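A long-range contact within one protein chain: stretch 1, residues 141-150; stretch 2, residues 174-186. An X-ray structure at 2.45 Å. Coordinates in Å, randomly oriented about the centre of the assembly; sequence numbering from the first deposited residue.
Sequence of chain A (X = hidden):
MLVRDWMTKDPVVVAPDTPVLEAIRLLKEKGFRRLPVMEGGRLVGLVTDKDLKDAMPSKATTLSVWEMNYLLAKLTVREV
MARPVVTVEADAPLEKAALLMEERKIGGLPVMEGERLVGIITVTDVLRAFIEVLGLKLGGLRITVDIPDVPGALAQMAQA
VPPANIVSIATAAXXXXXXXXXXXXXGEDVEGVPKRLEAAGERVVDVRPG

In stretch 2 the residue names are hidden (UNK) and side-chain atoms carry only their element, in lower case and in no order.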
# COMPACT_ATOMS: atom_id res chain seq x y z
N LEU A 141 50.51 17.80 9.80
CA LEU A 141 50.80 16.48 10.34
C LEU A 141 49.90 16.11 11.50
O LEU A 141 49.64 16.93 12.39
CB LEU A 141 52.26 16.39 10.80
CG LEU A 141 53.36 16.40 9.73
CD1 LEU A 141 54.70 16.02 10.36
CD2 LEU A 141 52.99 15.43 8.63
N ARG A 142 49.44 14.87 11.49
CA ARG A 142 48.73 14.30 12.62
C ARG A 142 49.72 13.50 13.46
O ARG A 142 50.25 12.48 13.03
CB ARG A 142 47.60 13.41 12.11
CG ARG A 142 46.80 12.71 13.18
CD ARG A 142 45.86 11.69 12.54
NE ARG A 142 44.88 11.15 13.47
CZ ARG A 142 45.03 10.00 14.12
NH1 ARG A 142 46.14 9.29 13.95
NH2 ARG A 142 44.06 9.55 14.92
N ILE A 143 49.98 13.98 14.68
CA ILE A 143 51.01 13.39 15.52
C ILE A 143 50.39 12.82 16.78
O ILE A 143 49.81 13.56 17.59
CB ILE A 143 52.07 14.46 15.91
CG1 ILE A 143 52.71 15.05 14.65
CG2 ILE A 143 53.16 13.83 16.80
CD1 ILE A 143 53.68 16.19 14.92
N THR A 144 50.49 11.51 16.96
CA THR A 144 50.20 10.91 18.25
C THR A 144 51.47 10.92 19.07
O THR A 144 52.50 10.41 18.63
CB THR A 144 49.74 9.45 18.12
OG1 THR A 144 48.58 9.39 17.28
CG2 THR A 144 49.38 8.89 19.48
N VAL A 145 51.41 11.52 20.26
CA VAL A 145 52.57 11.62 21.12
C VAL A 145 52.19 11.34 22.56
O VAL A 145 51.13 11.76 23.03
CB VAL A 145 53.22 13.03 21.01
CG1 VAL A 145 52.15 14.10 21.15
CG2 VAL A 145 54.28 13.20 22.08
N ASP A 146 53.06 10.60 23.25
CA ASP A 146 52.86 10.29 24.66
C ASP A 146 53.73 11.20 25.51
O ASP A 146 54.97 11.15 25.43
CB ASP A 146 53.22 8.83 24.94
CG ASP A 146 52.20 7.86 24.38
OD1 ASP A 146 51.04 8.28 24.15
OD2 ASP A 146 52.55 6.69 24.17
N ILE A 147 53.09 12.02 26.33
CA ILE A 147 53.81 12.89 27.25
C ILE A 147 53.53 12.43 28.66
O ILE A 147 52.51 11.78 28.92
CB ILE A 147 53.34 14.36 27.11
CG1 ILE A 147 51.83 14.45 27.36
CG2 ILE A 147 53.71 14.90 25.73
CD1 ILE A 147 51.30 15.88 27.43
N PRO A 148 54.44 12.73 29.60
CA PRO A 148 54.20 12.30 30.98
C PRO A 148 52.89 12.93 31.43
O PRO A 148 52.56 14.03 30.99
CB PRO A 148 55.41 12.85 31.75
CG PRO A 148 56.45 13.07 30.71
CD PRO A 148 55.71 13.46 29.46
N ASP A 149 52.15 12.26 32.30
CA ASP A 149 50.89 12.84 32.75
C ASP A 149 51.06 13.65 34.03
O ASP A 149 50.33 13.45 35.00
CB ASP A 149 49.82 11.75 32.94
CG ASP A 149 50.08 10.88 34.16
OD1 ASP A 149 51.25 10.59 34.46
OD2 ASP A 149 49.08 10.47 34.80
N VAL A 150 52.02 14.57 34.02
CA VAL A 150 52.15 15.56 35.08
C VAL A 150 51.70 16.91 34.52
O VAL A 150 51.94 17.22 33.36
CB VAL A 150 53.60 15.67 35.60
CG1 VAL A 150 54.08 14.31 36.11
CG2 VAL A 150 54.52 16.18 34.49
N UNK A 174 44.24 8.07 28.47
CA UNK A 174 45.01 8.20 29.70
C UNK A 174 45.67 6.86 30.00
O UNK A 174 44.99 5.85 30.16
c UNK A 174 43.33 9.88 30.61
n UNK A 174 42.57 11.94 30.49
n UNK A 174 42.14 9.91 29.92
c UNK A 174 43.60 11.16 30.97
c UNK A 174 44.09 8.61 30.86
c UNK A 174 41.70 11.16 29.86
N UNK A 175 47.00 6.86 30.07
CA UNK A 175 47.76 5.62 30.23
C UNK A 175 48.61 5.65 31.51
O UNK A 175 48.85 6.70 32.09
c UNK A 175 48.67 5.42 29.02
c UNK A 175 49.13 5.05 26.60
c UNK A 175 48.03 5.21 27.64
c UNK A 175 47.15 3.99 27.66
N UNK A 176 49.06 4.48 31.97
CA UNK A 176 49.88 4.50 33.18
C UNK A 176 51.15 5.32 32.96
O UNK A 176 52.01 4.95 32.17
c UNK A 176 50.18 3.02 33.45
c UNK A 176 48.73 3.10 31.54
c UNK A 176 49.05 2.29 32.77
N UNK A 177 51.24 6.45 33.66
CA UNK A 177 52.40 7.32 33.53
C UNK A 177 52.34 8.34 32.40
O UNK A 177 53.21 9.20 32.29
N UNK A 178 51.32 8.26 31.55
CA UNK A 178 51.35 8.98 30.28
C UNK A 178 49.99 9.40 29.76
O UNK A 178 49.00 8.68 29.90
c UNK A 178 53.52 7.96 29.39
c UNK A 178 54.02 6.95 30.22
o UNK A 178 57.62 7.58 30.02
c UNK A 178 56.27 7.69 29.80
c UNK A 178 54.42 8.82 28.78
c UNK A 178 55.39 6.81 30.43
c UNK A 178 55.79 8.69 28.98
c UNK A 178 52.03 8.13 29.20
N UNK A 179 49.95 10.57 29.15
CA UNK A 179 48.76 11.02 28.46
C UNK A 179 49.05 10.93 26.96
O UNK A 179 50.04 11.49 26.50
n UNK A 179 45.97 15.13 28.17
c UNK A 179 48.45 12.46 28.88
c UNK A 179 47.20 13.05 28.29
c UNK A 179 47.07 14.52 28.61
o UNK A 179 47.94 15.10 29.26
N UNK A 180 48.20 10.22 26.22
CA UNK A 180 48.42 10.05 24.78
C UNK A 180 47.64 11.06 23.94
O UNK A 180 46.41 11.01 23.86
c UNK A 180 48.03 8.49 22.80
n UNK A 180 50.96 4.81 23.30
c UNK A 180 48.06 8.64 24.33
c UNK A 180 49.81 5.23 22.79
c UNK A 180 48.21 7.06 22.38
n UNK A 180 49.45 6.51 22.90
n UNK A 180 49.00 4.37 22.18
N UNK A 181 48.38 11.96 23.28
CA UNK A 181 47.77 13.07 22.57
C UNK A 181 47.74 12.84 21.07
O UNK A 181 48.71 12.34 20.49
c UNK A 181 48.55 14.37 22.87
c UNK A 181 47.41 14.90 25.04
c UNK A 181 49.64 15.92 24.49
c UNK A 181 48.76 14.69 24.35
N UNK A 182 46.63 13.19 20.45
CA UNK A 182 46.59 13.32 19.00
C UNK A 182 46.64 14.81 18.70
O UNK A 182 45.77 15.58 19.13
c UNK A 182 45.32 12.66 18.39
c UNK A 182 45.31 11.17 18.70
c UNK A 182 45.28 12.85 16.88
N UNK A 183 47.67 15.22 17.98
CA UNK A 183 47.98 16.64 17.84
C UNK A 183 48.09 16.94 16.35
O UNK A 183 48.72 16.20 15.61
se UNK A 183 51.37 18.76 19.20
c UNK A 183 51.13 20.08 20.18
c UNK A 183 49.65 18.45 18.65
c UNK A 183 49.32 16.96 18.54
N UNK A 184 47.45 18.02 15.92
CA UNK A 184 47.58 18.45 14.54
C UNK A 184 48.37 19.73 14.49
O UNK A 184 48.04 20.70 15.15
c UNK A 184 43.75 15.35 11.73
c UNK A 184 44.16 17.38 13.08
n UNK A 184 44.42 15.87 10.70
c UNK A 184 45.60 17.29 13.50
n UNK A 184 43.61 16.04 12.86
n UNK A 184 43.21 14.14 11.61
c UNK A 184 46.20 18.62 13.90
N UNK A 185 49.44 19.71 13.71
CA UNK A 185 50.34 20.85 13.61
C UNK A 185 50.44 21.27 12.15
O UNK A 185 50.34 20.44 11.24
c UNK A 185 51.67 20.19 15.66
c UNK A 185 51.75 20.51 14.15
c UNK A 185 52.32 19.32 13.37
N UNK A 186 50.62 22.57 11.92
CA UNK A 186 50.66 23.12 10.57
C UNK A 186 51.72 24.20 10.45
O UNK A 186 52.29 24.65 11.45
c UNK A 186 48.20 22.69 10.19
c UNK A 186 48.98 24.90 11.11
c UNK A 186 49.31 23.75 10.17
O HOH W 1 46.78 9.14 32.82

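Position 174 carries one carbon and then a five-membered ring of three carbons and two nitrogens, clear of stretch 1: His174. Position 175 has four carbons forked at the second, which makes it Leu175; its carbonyl O and Asp149 OD2 each accept a 3.3 Å hydrogen bond from water 1, the one to Asp149 weak. At 176 three carbons close a ring onto the backbone N, so this is Pro176.

Position 177 has no side-chain atoms, and its phi/psi of 86/-7 would jam a CB against the preceding carbonyl O. It is Gly177, in the type II turn spanning 175 to 178; its O accepts a hydrogen bond from Asp149 N (3.2 Å). Position 178 shows one carbon and a six-carbon ring bearing an oxygen, lying beside Asp146 CB and Pro148 N. This is Tyr178, whose CD1 is 4.0 Å from Asp146 CB.

Position 179 has three carbons, the third carrying two light atoms, one O and one N. That terminal amide identifies Gln179, paired with Ile147 through Gln179 N to Ile147 O (2.8 Å) and Ile147 N to Gln179 O (3.1 Å). Position 180 runs through three carbons and a nitrogen to a carbon with two more nitrogens, a guanidinium reaching the Asp146 carboxylate. In Arg180, NE donates to Asp146 OD1 (2.7 Å) and NH2 to Asp146 OD2 (2.6 Å), a two-pronged salt bridge.

Position 181, four carbons forked at the second, meets Ile147 and Val145: Leu181, with CD1 3.4 Å from Ile147 CD1. Position 182 has one carbon carrying two more, near Thr144 and Arg142. It is Val182, and its CG1 lies over one face of the Arg142 guanidinium. The unbranched chain at 183, two carbons, selenium and a carbon, is selenomethionine, Met183; its O accepts from Ile143 N at 2.7 Å.

Position 184 again ends in a guanidinium, beside Arg142. This is Arg184, its NH2 3.9 Å from Arg142 NE; these like charges also find hydrogen bonds elsewhere in the structure. Positions 185 and 186 each have one carbon carrying two. The first, Val185, packs CG2 3.7 Å from Ile143 CD1; the second, Val186, makes no contact.

The contact is an antiparallel strand pair. Reciprocal backbone hydrogen bonds join Leu141, Ile143, Val145 and Ile147 to Val185, Met183, Leu181 and Gln179, whose side chains share a largely apolar face. The alternate residues put Arg142, Thr144 and Asp146 beside Arg184, Val182 and Arg180 on the other face, where the salt bridge adds a charged clasp to the backbone ladder.

Stretch 2 (174-186) HLPGYQRLVMRVV
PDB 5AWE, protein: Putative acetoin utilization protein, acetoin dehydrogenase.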